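PDB 6VXC: trans-4-hydroxy-L-proline dehydratase from Clostridioides difficile 70-100-2010, which uses glycyl radical chemistry to dehydrate trans-4-hydroxy-L-proline to (S)-1-pyrroline-5-carboxylate during the anaerobic breakdown of 4-hydroxyproline. Local coordinates for residues E105-T110 / Q147-I152; R23-R28 / R326-L331; A439-E444 / A563-R568; K602-N607 / A677-R682; F409-C414 / N740-V745. One frame throughout, in Å; residues are numbered along the deposited sequence.

Interaction 1 (E105-T110 / Q147-I152); sequences EICCHT and QTRDKI
One face of the Q147 carboxamide is turned against C108. On that side C108 CB lies 3.8 Å from Q147 CD, and the backbone N of C108 stands well above the carbonyl plane, 59° out of it, while donating to Q147 OE1 across 2.9 Å with an N-H...O angle of 157°. Two waters sit off the polar ends of the amide rather than over that face. One donates to Q147 OE1 and to C108 O; the other accepts from Q147 NE2, 2.8 Å away, and also donates to C108 O. Together they complete a solvent-mediated link to the same loop residue. Q147 NE2 has a further partner in the carbonyl of K144. CG of Q147 stands between its backbone N and carbonyl carbon (chi1 57°), and the extended chain beyond it carries the amide alongside the 105-110 loop.

Next to this group the backbones meet directly. T148 N donates to E105 O (3.0 Å), and R149 N donates to I106 O (3.0 Å). Q147 CA adds a CH...O contact to E105 O at 3.5 Å. T148 OG1 lies beside I106, 3.8 Å from its CG2, the two side chains pointing the same way. The charged ends face elsewhere: E105 pairs with R47 and R68, and R149 with E174. With Q147 in the N-cap position, the first-turn amides of helix 148-155 at T148 and R149 find tertiary acceptors in a distant loop, meeting the usual need of a helix N-terminus.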
# COMPACT_ATOMS: atom_id res chain seq x y z
N GLU A 105 -4.36 18.36 10.22
CA GLU A 105 -5.31 18.79 9.20
C GLU A 105 -6.15 17.63 8.68
O GLU A 105 -7.21 17.86 8.07
CB GLU A 105 -4.60 19.47 8.03
CG GLU A 105 -3.64 18.55 7.26
CD GLU A 105 -2.22 18.66 7.75
OE1 GLU A 105 -1.39 19.24 7.02
OE2 GLU A 105 -1.95 18.23 8.89
N ILE A 106 -5.68 16.40 8.87
CA ILE A 106 -6.38 15.20 8.44
C ILE A 106 -7.04 14.55 9.64
O ILE A 106 -8.25 14.33 9.65
CB ILE A 106 -5.42 14.22 7.74
CG1 ILE A 106 -4.79 14.86 6.51
CG2 ILE A 106 -6.16 12.92 7.37
CD1 ILE A 106 -3.63 14.05 5.95
N CYS A 107 -6.24 14.22 10.65
CA CYS A 107 -6.72 13.61 11.89
C CYS A 107 -6.02 14.28 13.05
O CYS A 107 -4.81 14.10 13.24
CB CYS A 107 -6.50 12.09 11.92
SG CYS A 107 -7.10 11.32 13.44
N CYS A 108 -6.77 15.04 13.81
CA CYS A 108 -6.27 15.69 15.01
C CYS A 108 -6.56 14.75 16.17
O CYS A 108 -7.70 14.61 16.59
CB CYS A 108 -6.95 17.04 15.20
SG CYS A 108 -6.44 17.87 16.69
N HIS A 109 -5.52 14.08 16.67
CA HIS A 109 -5.74 13.04 17.67
C HIS A 109 -6.33 13.61 18.95
O HIS A 109 -6.11 14.77 19.30
CB HIS A 109 -4.43 12.32 17.99
CG HIS A 109 -3.89 11.54 16.84
ND1 HIS A 109 -2.75 11.91 16.15
CD2 HIS A 109 -4.35 10.42 16.23
CE1 HIS A 109 -2.53 11.05 15.18
NE2 HIS A 109 -3.48 10.13 15.20
N THR A 110 -7.13 12.79 19.63
CA THR A 110 -7.53 13.08 21.00
C THR A 110 -6.39 12.73 21.95
O THR A 110 -5.47 11.98 21.62
CB THR A 110 -8.78 12.28 21.40
OG1 THR A 110 -8.45 10.89 21.46
CG2 THR A 110 -9.90 12.49 20.40
N GLN A 147 -10.01 19.44 11.26
CA GLN A 147 -9.56 18.17 10.69
C GLN A 147 -10.55 17.60 9.68
O GLN A 147 -11.77 17.63 9.90
CB GLN A 147 -9.34 17.17 11.82
CG GLN A 147 -10.58 16.95 12.67
CD GLN A 147 -10.31 16.00 13.82
OE1 GLN A 147 -9.64 14.97 13.65
NE2 GLN A 147 -10.80 16.35 15.02
N THR A 148 -10.03 17.04 8.59
CA THR A 148 -10.93 16.47 7.58
C THR A 148 -11.69 15.26 8.11
O THR A 148 -12.76 14.96 7.58
CB THR A 148 -10.17 16.05 6.31
OG1 THR A 148 -9.09 15.17 6.66
CG2 THR A 148 -9.63 17.27 5.56
N ARG A 149 -11.19 14.57 9.13
CA ARG A 149 -11.90 13.39 9.59
C ARG A 149 -13.29 13.75 10.08
O ARG A 149 -14.26 13.01 9.86
CB ARG A 149 -11.11 12.66 10.68
CG ARG A 149 -11.77 11.31 11.04
CD ARG A 149 -11.06 10.48 12.09
NE ARG A 149 -11.63 9.14 12.13
CZ ARG A 149 -12.76 8.80 12.76
NH1 ARG A 149 -13.44 9.71 13.43
NH2 ARG A 149 -13.20 7.55 12.70
N ASP A 150 -13.43 14.90 10.75
CA ASP A 150 -14.75 15.31 11.22
C ASP A 150 -15.63 15.78 10.07
O ASP A 150 -16.84 15.51 10.06
CB ASP A 150 -14.62 16.37 12.31
CG ASP A 150 -14.19 15.78 13.65
OD1 ASP A 150 -14.22 14.53 13.79
OD2 ASP A 150 -13.82 16.54 14.57
N LYS A 151 -15.06 16.46 9.09
CA LYS A 151 -15.80 16.79 7.87
C LYS A 151 -16.38 15.53 7.22
O LYS A 151 -17.52 15.54 6.75
CB LYS A 151 -14.89 17.53 6.90
CG LYS A 151 -14.40 18.85 7.46
CD LYS A 151 -13.35 19.53 6.61
CE LYS A 151 -12.94 20.84 7.30
NZ LYS A 151 -11.75 21.39 6.64
N ILE A 152 -15.61 14.45 7.18
CA ILE A 152 -16.08 13.21 6.57
C ILE A 152 -17.17 12.57 7.42
O ILE A 152 -18.29 12.31 6.95
CB ILE A 152 -14.91 12.25 6.34
CG1 ILE A 152 -13.98 12.84 5.29
CG2 ILE A 152 -15.41 10.87 5.96
CD1 ILE A 152 -12.67 12.10 5.18
O HOH W 1 -9.81 12.81 15.36
O HOH W 2 -10.69 14.97 17.50

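Interaction 2 (R23-R28 / R326-L331); sequences RGTFER and RAQELL
R28 crosses the E329 side chain at about a right angle, and from CB onward its atoms stay near one oxygen, E329 OE1. Its CB is 3.7 Å from E329 OE1, CG sits somewhat farther off, and CD then closes in on the same oxygen, at 3.3 Å. A bend at chi3 (-57°) turns the guanidinium so that NE, rather than a terminal nitrogen, makes the salt bridge. R28 NE donates to E329 OE1 across 2.8 Å with an N-H...O angle of 148°. The oxygen lies almost in the guanidinium plane, yet NE meets it from above the carboxylate plane, 56° out of it. At the tip, R28 NH1 donates to a water 2.8 Å away, and this water donates in turn to E329 OE1 at 2.8 Å. R28 NH2 is taken up outside the contact by D257 and by the carbonyl of G86.

E329 thus holds R28 with OE1 and uses its other oxygen within its own helix: R326 NH1 donates to E329 OE2 at 3.1 Å. The two arginines approach to 4.1 Å between R28 NH1 and R326 NH1, a closeness probably offset by the carboxylate they share. Farther back, the stem of E329 serves as an apolar surface, its CB 3.7 Å from F26 CE2, with the ring presented obliquely. T25 OG1 and Q328 NE2 are neighbours through a common acceptor, E332. The result is a salt-bridge network in which one glutamate of helix 324-339 combines an i to i+3 pair on its own helix with a tertiary pair to the first turn of N-terminal helix 27-38.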
# COMPACT_ATOMS: atom_id res chain seq x y z
N ARG A 23 24.95 -6.77 9.02
CA ARG A 23 24.45 -6.58 7.69
C ARG A 23 24.83 -5.21 7.13
O ARG A 23 24.88 -4.27 7.83
CB ARG A 23 22.96 -6.87 7.61
CG ARG A 23 22.62 -8.33 7.67
CD ARG A 23 21.12 -8.60 7.57
NE ARG A 23 20.84 -10.01 7.55
CZ ARG A 23 20.92 -10.79 6.50
NH1 ARG A 23 21.27 -10.32 5.34
NH2 ARG A 23 20.67 -12.05 6.62
N GLY A 24 25.07 -5.17 5.84
CA GLY A 24 25.59 -3.98 5.18
C GLY A 24 26.87 -4.41 4.50
O GLY A 24 27.68 -5.14 5.07
N THR A 25 27.04 -4.01 3.24
CA THR A 25 28.21 -4.43 2.48
C THR A 25 29.46 -3.67 2.90
O THR A 25 30.57 -4.21 2.83
CB THR A 25 27.94 -4.24 0.98
OG1 THR A 25 26.78 -4.99 0.61
CG2 THR A 25 29.12 -4.70 0.12
N PHE A 26 29.31 -2.45 3.40
CA PHE A 26 30.43 -1.60 3.76
C PHE A 26 30.30 -1.16 5.20
O PHE A 26 29.21 -1.18 5.79
CB PHE A 26 30.53 -0.41 2.81
CG PHE A 26 30.50 -0.81 1.38
CD1 PHE A 26 31.65 -1.25 0.75
CD2 PHE A 26 29.30 -0.82 0.68
CE1 PHE A 26 31.63 -1.66 -0.57
CE2 PHE A 26 29.26 -1.22 -0.64
CZ PHE A 26 30.44 -1.65 -1.27
N GLU A 27 31.44 -0.76 5.77
CA GLU A 27 31.42 -0.28 7.15
C GLU A 27 30.42 0.86 7.31
O GLU A 27 29.69 0.91 8.31
CB GLU A 27 32.82 0.19 7.55
CG GLU A 27 33.86 -0.89 7.63
CD GLU A 27 33.51 -1.96 8.64
OE1 GLU A 27 33.33 -1.61 9.83
OE2 GLU A 27 33.37 -3.14 8.26
N ARG A 28 30.35 1.77 6.34
CA ARG A 28 29.39 2.86 6.43
C ARG A 28 27.96 2.34 6.58
O ARG A 28 27.24 2.73 7.51
CB ARG A 28 29.50 3.76 5.20
CG ARG A 28 28.51 4.94 5.20
CD ARG A 28 28.37 5.53 3.80
NE ARG A 28 29.64 5.98 3.23
CZ ARG A 28 30.27 7.10 3.57
NH1 ARG A 28 31.43 7.40 2.98
NH2 ARG A 28 29.76 7.93 4.47
N ARG A 326 30.25 1.62 -5.25
CA ARG A 326 29.70 2.89 -4.77
C ARG A 326 28.22 3.00 -5.14
O ARG A 326 27.43 3.52 -4.35
CB ARG A 326 30.49 4.07 -5.34
CG ARG A 326 29.96 5.47 -4.94
CD ARG A 326 30.10 5.75 -3.44
NE ARG A 326 30.25 7.18 -3.14
CZ ARG A 326 30.76 7.65 -2.01
NH1 ARG A 326 31.27 6.82 -1.11
NH2 ARG A 326 30.86 8.96 -1.82
N ALA A 327 27.84 2.51 -6.32
CA ALA A 327 26.42 2.45 -6.69
C ALA A 327 25.63 1.59 -5.72
O ALA A 327 24.50 1.93 -5.36
CB ALA A 327 26.26 1.94 -8.12
N GLN A 328 26.19 0.45 -5.30
CA GLN A 328 25.52 -0.38 -4.31
C GLN A 328 25.49 0.31 -2.96
O GLN A 328 24.47 0.27 -2.26
CB GLN A 328 26.20 -1.74 -4.19
CG GLN A 328 25.56 -2.61 -3.13
CD GLN A 328 26.04 -4.06 -3.18
OE1 GLN A 328 26.75 -4.47 -4.10
NE2 GLN A 328 25.62 -4.84 -2.20
N GLU A 329 26.60 0.96 -2.58
CA GLU A 329 26.67 1.65 -1.30
C GLU A 329 25.60 2.74 -1.21
O GLU A 329 24.95 2.91 -0.17
CB GLU A 329 28.07 2.24 -1.09
CG GLU A 329 28.24 3.00 0.24
CD GLU A 329 29.64 3.59 0.44
OE1 GLU A 329 30.08 3.70 1.59
OE2 GLU A 329 30.27 3.99 -0.55
N LEU A 330 25.40 3.49 -2.30
CA LEU A 330 24.40 4.54 -2.29
C LEU A 330 22.99 3.97 -2.15
O LEU A 330 22.15 4.54 -1.45
CB LEU A 330 24.52 5.40 -3.56
CG LEU A 330 25.72 6.33 -3.55
CD1 LEU A 330 26.04 6.87 -4.94
CD2 LEU A 330 25.49 7.48 -2.57
N LEU A 331 22.72 2.83 -2.79
CA LEU A 331 21.41 2.20 -2.65
C LEU A 331 21.21 1.60 -1.27
O LEU A 331 20.08 1.61 -0.76
CB LEU A 331 21.22 1.13 -3.73
CG LEU A 331 20.94 1.71 -5.11
CD1 LEU A 331 20.89 0.65 -6.16
CD2 LEU A 331 19.62 2.51 -5.07
O HOH W 3 32.39 5.27 1.37

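Interaction 3 (A439-E444 / A563-R568); sequences AGKTIE and ARYNTR
A CH-pi contact between K441 and Y565 joins the short link that follows helix 429-438 to the beginning of strand 565-573, the middle strand of a parallel three-stranded sheet. K441 CG lies 3.7 Å from the centroid of the Y565 ring and only 9° off its normal, hence directly over the face. R564 CG lies on the opposite face, toward the rim, so the ring is sandwiched between two aliphatic stems. The bend of K441 at chi2 (73°) keeps its chain low over the ring, with CE 3.8 Å from Y565 CG. Beyond the ring K441 NZ reaches T567, tip to tip, at 4.0 Å from CG2. That ammonium forms a salt bridge with E463, which also accepts from T567 OG1.

At the far end of the ring, T442 N donates to Y565 OH in a straight but weak bond of 3.4 Å. D445 is a further partner of this hydroxyl. T567 lies about 9 Å, side chain to side chain, from E456, the probable proton acceptor of the active site. The geometry is that of an interhelical turn, with a Schellman motif at G440 and an N-cap at T442, laid across an aromatic residue at a strand's start.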
# COMPACT_ATOMS: atom_id res chain seq x y z
N ALA A 439 -7.89 -0.76 -18.83
CA ALA A 439 -8.40 0.41 -18.15
C ALA A 439 -8.26 1.70 -18.97
O ALA A 439 -8.67 2.76 -18.49
CB ALA A 439 -7.68 0.57 -16.80
N GLY A 440 -7.69 1.65 -20.17
CA GLY A 440 -7.60 2.80 -21.05
C GLY A 440 -6.22 3.43 -21.21
O GLY A 440 -6.11 4.45 -21.90
N LYS A 441 -5.18 2.89 -20.59
CA LYS A 441 -3.84 3.41 -20.81
C LYS A 441 -3.34 3.05 -22.21
O LYS A 441 -3.58 1.94 -22.69
CB LYS A 441 -2.87 2.85 -19.76
CG LYS A 441 -2.91 3.47 -18.39
CD LYS A 441 -4.15 3.09 -17.60
CE LYS A 441 -4.09 3.65 -16.18
NZ LYS A 441 -5.31 3.33 -15.39
N THR A 442 -2.63 3.98 -22.85
CA THR A 442 -1.96 3.65 -24.10
C THR A 442 -0.80 2.67 -23.83
O THR A 442 -0.28 2.57 -22.72
CB THR A 442 -1.44 4.93 -24.77
OG1 THR A 442 -0.42 5.52 -23.96
CG2 THR A 442 -2.57 5.93 -24.98
N ILE A 443 -0.40 1.92 -24.87
CA ILE A 443 0.71 0.99 -24.69
C ILE A 443 1.97 1.76 -24.31
O ILE A 443 2.77 1.30 -23.47
CB ILE A 443 0.94 0.12 -25.94
CG1 ILE A 443 2.09 -0.87 -25.72
CG2 ILE A 443 1.27 0.94 -27.15
CD1 ILE A 443 1.84 -1.90 -24.65
N GLU A 444 2.15 2.96 -24.86
CA GLU A 444 3.32 3.75 -24.50
C GLU A 444 3.34 4.05 -23.01
O GLU A 444 4.38 3.94 -22.35
CB GLU A 444 3.37 5.06 -25.27
CG GLU A 444 4.54 5.93 -24.79
CD GLU A 444 4.88 7.10 -25.68
OE1 GLU A 444 4.01 7.52 -26.47
OE2 GLU A 444 6.03 7.60 -25.60
N ALA A 563 -4.17 14.33 -12.90
CA ALA A 563 -3.44 13.21 -13.49
C ALA A 563 -4.02 12.84 -14.85
O ALA A 563 -5.21 13.01 -15.12
CB ALA A 563 -3.50 12.00 -12.57
N ARG A 564 -3.16 12.30 -15.73
CA ARG A 564 -3.64 11.85 -17.04
C ARG A 564 -4.72 10.78 -16.89
O ARG A 564 -5.68 10.76 -17.66
CB ARG A 564 -2.49 11.32 -17.89
CG ARG A 564 -2.91 10.84 -19.29
CD ARG A 564 -1.68 10.50 -20.15
NE ARG A 564 -0.79 11.65 -20.27
CZ ARG A 564 0.42 11.64 -20.84
NH1 ARG A 564 0.93 10.52 -21.36
NH2 ARG A 564 1.13 12.77 -20.87
N TYR A 565 -4.55 9.88 -15.94
CA TYR A 565 -5.49 8.80 -15.71
C TYR A 565 -6.01 8.89 -14.28
O TYR A 565 -5.26 9.21 -13.36
CB TYR A 565 -4.85 7.43 -15.95
CG TYR A 565 -4.20 7.28 -17.32
CD1 TYR A 565 -4.97 7.03 -18.46
CD2 TYR A 565 -2.83 7.36 -17.46
CE1 TYR A 565 -4.39 6.88 -19.69
CE2 TYR A 565 -2.22 7.22 -18.70
CZ TYR A 565 -3.01 6.97 -19.81
OH TYR A 565 -2.42 6.81 -21.04
N ASN A 566 -7.29 8.56 -14.10
CA ASN A 566 -7.92 8.63 -12.80
C ASN A 566 -8.81 7.41 -12.60
O ASN A 566 -9.72 7.15 -13.39
CB ASN A 566 -8.72 9.93 -12.64
CG ASN A 566 -7.81 11.14 -12.58
OD1 ASN A 566 -7.33 11.51 -11.51
ND2 ASN A 566 -7.54 11.74 -13.73
N THR A 567 -8.47 6.64 -11.58
CA THR A 567 -9.24 5.47 -11.19
C THR A 567 -9.37 5.46 -9.68
O THR A 567 -8.57 6.05 -8.96
CB THR A 567 -8.57 4.17 -11.67
OG1 THR A 567 -7.24 4.12 -11.18
CG2 THR A 567 -8.53 4.09 -13.19
N ARG A 568 -10.40 4.76 -9.20
CA ARG A 568 -10.65 4.52 -7.79
C ARG A 568 -11.01 3.05 -7.61
O ARG A 568 -11.66 2.45 -8.48
CB ARG A 568 -11.80 5.39 -7.25
CG ARG A 568 -11.33 6.66 -6.55
CD ARG A 568 -12.46 7.62 -6.17
NE ARG A 568 -12.22 8.21 -4.86
CZ ARG A 568 -11.25 9.09 -4.61
NH1 ARG A 568 -10.42 9.46 -5.57
NH2 ARG A 568 -11.11 9.58 -3.39

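Interaction 4 (K602-N607 / A677-R682); sequences KALDAN and ASPNGR
L604 meets the 677-682 loop through a side chain whose CG is opposite the carbonyl carbon (chi1 -60°) and whose CD1 continues the extended line (chi2 180°). These torsions split its methyl groups between two neighbours: CD2 rests 3.5 Å from S678 O, and CD1 is 4.0 Å from P679 CG, the two side chains crossing at about a right angle. N607, the positive-phi residue of the Schellman motif that ends helix 597-605, turns its CG nearly away from its own N (chi1 -155°). Its OD1 then comes 3.5 Å from A677 CB while accepting from C684 N farther along the loop.

The methyl of A677 thus lies against the helix end, its CB 3.8 Å from L604 O. That carbonyl also receives a water at 3.1 Å, and the water accepts from A677 N at 3.0 Å. Within the loop, S678 starts a type I turn closed at G681; R682 NH1 donates to S678 OG, whose hydroxyl donates to N680 OD1 at 2.7 Å.

Several polar groups of the loop are therefore engaged within it. Between the two segments, methyl packing and one bridging water make the join; just beyond them, the N607 to C684 bond gives a direct polar tie.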
# COMPACT_ATOMS: atom_id res chain seq x y z
N LYS A 602 -29.38 -22.79 11.83
CA LYS A 602 -29.25 -23.15 13.24
C LYS A 602 -27.81 -23.51 13.58
O LYS A 602 -27.29 -23.11 14.62
CB LYS A 602 -30.17 -24.32 13.60
CG LYS A 602 -31.67 -24.02 13.57
CD LYS A 602 -32.45 -25.28 13.93
CE LYS A 602 -33.95 -25.09 13.80
NZ LYS A 602 -34.45 -23.94 14.59
N ALA A 603 -27.15 -24.28 12.71
CA ALA A 603 -25.76 -24.66 12.94
C ALA A 603 -24.87 -23.43 13.04
O ALA A 603 -24.04 -23.31 13.95
CB ALA A 603 -25.29 -25.60 11.84
N LEU A 604 -25.02 -22.48 12.11
CA LEU A 604 -24.21 -21.27 12.14
C LEU A 604 -24.45 -20.50 13.44
O LEU A 604 -23.50 -20.06 14.10
CB LEU A 604 -24.51 -20.40 10.92
CG LEU A 604 -24.24 -21.03 9.54
CD1 LEU A 604 -24.58 -20.07 8.40
CD2 LEU A 604 -22.80 -21.54 9.42
N ASP A 605 -25.72 -20.34 13.83
CA ASP A 605 -26.03 -19.59 15.04
C ASP A 605 -25.42 -20.23 16.27
O ASP A 605 -25.01 -19.53 17.20
CB ASP A 605 -27.54 -19.45 15.20
CG ASP A 605 -27.92 -18.53 16.33
OD1 ASP A 605 -27.68 -17.31 16.22
OD2 ASP A 605 -28.45 -19.03 17.34
N ALA A 606 -25.30 -21.55 16.28
CA ALA A 606 -24.71 -22.27 17.40
C ALA A 606 -23.19 -22.43 17.26
O ALA A 606 -22.58 -23.18 18.04
CB ALA A 606 -25.36 -23.65 17.53
N ASN A 607 -22.58 -21.75 16.29
CA ASN A 607 -21.15 -21.93 16.03
C ASN A 607 -20.82 -23.41 15.87
O ASN A 607 -19.76 -23.88 16.29
CB ASN A 607 -20.29 -21.29 17.14
CG ASN A 607 -18.89 -20.91 16.64
OD1 ASN A 607 -18.68 -20.70 15.44
ND2 ASN A 607 -17.94 -20.83 17.57
N ALA A 677 -19.99 -17.53 12.40
CA ALA A 677 -19.60 -18.70 11.64
C ALA A 677 -20.16 -18.61 10.23
O ALA A 677 -21.20 -17.99 9.99
CB ALA A 677 -20.10 -19.97 12.32
N SER A 678 -19.45 -19.20 9.28
CA SER A 678 -19.88 -19.18 7.89
C SER A 678 -20.12 -20.60 7.38
O SER A 678 -19.62 -21.57 7.97
CB SER A 678 -18.88 -18.45 6.98
OG SER A 678 -17.52 -18.77 7.25
N PRO A 679 -20.91 -20.74 6.31
CA PRO A 679 -21.32 -22.08 5.84
C PRO A 679 -20.17 -23.00 5.44
O PRO A 679 -20.39 -24.21 5.35
CB PRO A 679 -22.21 -21.76 4.63
CG PRO A 679 -22.74 -20.40 4.91
CD PRO A 679 -21.64 -19.66 5.63
N ASN A 680 -18.98 -22.48 5.15
CA ASN A 680 -17.89 -23.36 4.75
C ASN A 680 -17.29 -24.12 5.92
O ASN A 680 -16.46 -25.01 5.70
CB ASN A 680 -16.79 -22.58 4.05
CG ASN A 680 -16.12 -21.59 4.97
OD1 ASN A 680 -16.77 -20.98 5.82
ND2 ASN A 680 -14.81 -21.43 4.83
N GLY A 681 -17.69 -23.81 7.16
CA GLY A 681 -17.13 -24.44 8.33
C GLY A 681 -16.19 -23.55 9.12
O GLY A 681 -15.76 -23.96 10.21
N ARG A 682 -15.88 -22.36 8.63
CA ARG A 682 -15.11 -21.40 9.42
C ARG A 682 -15.90 -20.99 10.65
O ARG A 682 -17.11 -20.77 10.57
CB ARG A 682 -14.76 -20.18 8.55
CG ARG A 682 -14.07 -19.04 9.27
CD ARG A 682 -14.19 -17.71 8.49
NE ARG A 682 -14.38 -16.63 9.44
CZ ARG A 682 -15.55 -16.34 10.01
NH1 ARG A 682 -16.62 -17.05 9.70
NH2 ARG A 682 -15.63 -15.36 10.89
O HOH W 4 -21.83 -17.54 14.81

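Interaction 5 (F409-C414 / N740-V745); sequences FLKRAC and NMANLV
The side chains of L410 and C414 reach across a helix-helix packing interface toward A742, linking helix 407-418 of the pyruvate formate lyase-like region to helix 734-750 of the glycine radical region. The short segments cross at 116° with their axes 9.3 Å apart. A742 CB enters the space bounded by L410, K411 and C414: it is 3.8 Å from L410 CD2, 4.3 Å from K411 CG and 4.1 Å from C414 SG. The small A742 side chain stands where the backbones come nearest, K411 CA to A742 CA 6.1 Å, consistent with close approach at a small residue.

The two methyls of L410 divide between A742 and V745, residues about one turn apart on the partner helix. CD2 lies by A742, and CD1 points to V745 CG1, 4.2 Å away. L410 and V745 also touch the sheet beneath, at I401 and I756 respectively, so both helices lean on the same mixed sheet. Between the two segments K411 offers its stem, while its ammonium forms a salt bridge with D739 on the same partner helix. On the other flank C414 SG lies 4.0 Å from M741 CB. M741 then turns back at chi3 (60°), and its terminal methyl CE comes to rest 3.6 Å from the backbone O of C414.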
# COMPACT_ATOMS: atom_id res chain seq x y z
N PHE A 409 17.81 -13.88 -13.80
CA PHE A 409 17.24 -12.86 -12.92
C PHE A 409 16.14 -13.46 -12.06
O PHE A 409 16.12 -13.27 -10.84
CB PHE A 409 16.71 -11.69 -13.74
CG PHE A 409 16.10 -10.58 -12.91
CD1 PHE A 409 16.91 -9.62 -12.32
CD2 PHE A 409 14.73 -10.50 -12.72
CE1 PHE A 409 16.36 -8.60 -11.56
CE2 PHE A 409 14.17 -9.48 -11.95
CZ PHE A 409 15.00 -8.52 -11.36
N LEU A 410 15.23 -14.21 -12.67
CA LEU A 410 14.17 -14.85 -11.89
C LEU A 410 14.75 -15.75 -10.79
O LEU A 410 14.28 -15.73 -9.65
CB LEU A 410 13.25 -15.64 -12.82
CG LEU A 410 12.23 -16.56 -12.16
CD1 LEU A 410 11.28 -15.79 -11.22
CD2 LEU A 410 11.46 -17.37 -13.22
N LYS A 411 15.77 -16.55 -11.13
CA LYS A 411 16.30 -17.49 -10.15
C LYS A 411 16.99 -16.77 -9.00
O LYS A 411 16.91 -17.20 -7.85
CB LYS A 411 17.23 -18.50 -10.82
CG LYS A 411 16.46 -19.54 -11.66
CD LYS A 411 17.37 -20.59 -12.27
CE LYS A 411 17.98 -21.50 -11.21
NZ LYS A 411 18.68 -22.67 -11.83
N ARG A 412 17.68 -15.67 -9.29
CA ARG A 412 18.26 -14.87 -8.22
C ARG A 412 17.18 -14.33 -7.29
O ARG A 412 17.36 -14.30 -6.06
CB ARG A 412 19.08 -13.72 -8.82
CG ARG A 412 19.67 -12.78 -7.82
CD ARG A 412 20.85 -13.40 -7.09
NE ARG A 412 21.50 -12.41 -6.22
CZ ARG A 412 21.44 -12.44 -4.90
NH1 ARG A 412 20.78 -13.43 -4.30
NH2 ARG A 412 22.03 -11.50 -4.18
N ALA A 413 16.05 -13.89 -7.85
CA ALA A 413 14.92 -13.47 -7.02
C ALA A 413 14.39 -14.63 -6.19
O ALA A 413 14.10 -14.48 -5.00
CB ALA A 413 13.81 -12.88 -7.89
N CYS A 414 14.27 -15.82 -6.80
CA CYS A 414 13.84 -16.98 -6.02
C CYS A 414 14.84 -17.33 -4.93
O CYS A 414 14.44 -17.77 -3.84
CB CYS A 414 13.59 -18.17 -6.93
SG CYS A 414 12.18 -17.99 -8.01
N ASN A 740 12.05 -25.35 -9.04
CA ASN A 740 10.64 -25.58 -8.78
C ASN A 740 9.91 -24.28 -8.45
O ASN A 740 8.80 -24.05 -8.93
CB ASN A 740 10.46 -26.62 -7.66
CG ASN A 740 10.67 -28.05 -8.16
OD1 ASN A 740 10.54 -28.32 -9.35
ND2 ASN A 740 10.97 -28.96 -7.24
N MET A 741 10.53 -23.41 -7.64
CA MET A 741 9.93 -22.10 -7.38
C MET A 741 9.80 -21.29 -8.67
O MET A 741 8.72 -20.76 -8.99
CB MET A 741 10.78 -21.34 -6.36
CG MET A 741 10.81 -22.00 -4.99
SD MET A 741 11.93 -21.19 -3.83
CE MET A 741 11.24 -19.51 -3.74
N ALA A 742 10.90 -21.17 -9.40
CA ALA A 742 10.92 -20.42 -10.65
C ALA A 742 9.87 -20.94 -11.62
O ALA A 742 9.19 -20.16 -12.28
CB ALA A 742 12.31 -20.50 -11.29
N ASN A 743 9.75 -22.26 -11.72
CA ASN A 743 8.79 -22.84 -12.64
C ASN A 743 7.36 -22.55 -12.22
O ASN A 743 6.49 -22.37 -13.08
CB ASN A 743 9.02 -24.34 -12.74
CG ASN A 743 10.27 -24.71 -13.54
OD1 ASN A 743 10.88 -23.85 -14.17
ND2 ASN A 743 10.63 -25.99 -13.53
N LEU A 744 7.08 -22.55 -10.92
CA LEU A 744 5.73 -22.24 -10.45
C LEU A 744 5.36 -20.80 -10.81
O LEU A 744 4.24 -20.54 -11.27
CB LEU A 744 5.63 -22.47 -8.94
CG LEU A 744 4.21 -22.38 -8.35
CD1 LEU A 744 3.38 -23.61 -8.73
CD2 LEU A 744 4.21 -22.16 -6.85
N VAL A 745 6.28 -19.88 -10.62
CA VAL A 745 6.04 -18.48 -10.99
C VAL A 745 5.72 -18.37 -12.47
O VAL A 745 4.72 -17.75 -12.86
CB VAL A 745 7.24 -17.61 -10.58
CG1 VAL A 745 7.08 -16.18 -11.11
CG2 VAL A 745 7.37 -17.59 -9.07

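How the interactions relate
Interactions 1, 4 and 5 are largely buried, whereas 2 and 3 are only partly so. Burial does not dictate chemistry: interaction 1 is mostly backbone and amide bonding, interaction 5 is mainly apolar packing with a salt bridge at its margin, and interaction 4 mixes methyl packing with a water. Charge dominates at interaction 2; interaction 3 joins an aromatic face to a lysine stem. Interaction 3 lies closest to the chain's centre and near a probable catalytic residue, while interaction 4 is the most peripheral. Interactions 2 and 5, with nearest atoms about 8 Å apart, both border helix 378-390: Q328 and F409 touch it. Interactions 1 and 5 lie on opposite sides of the centre, about 45 Å apart between centres.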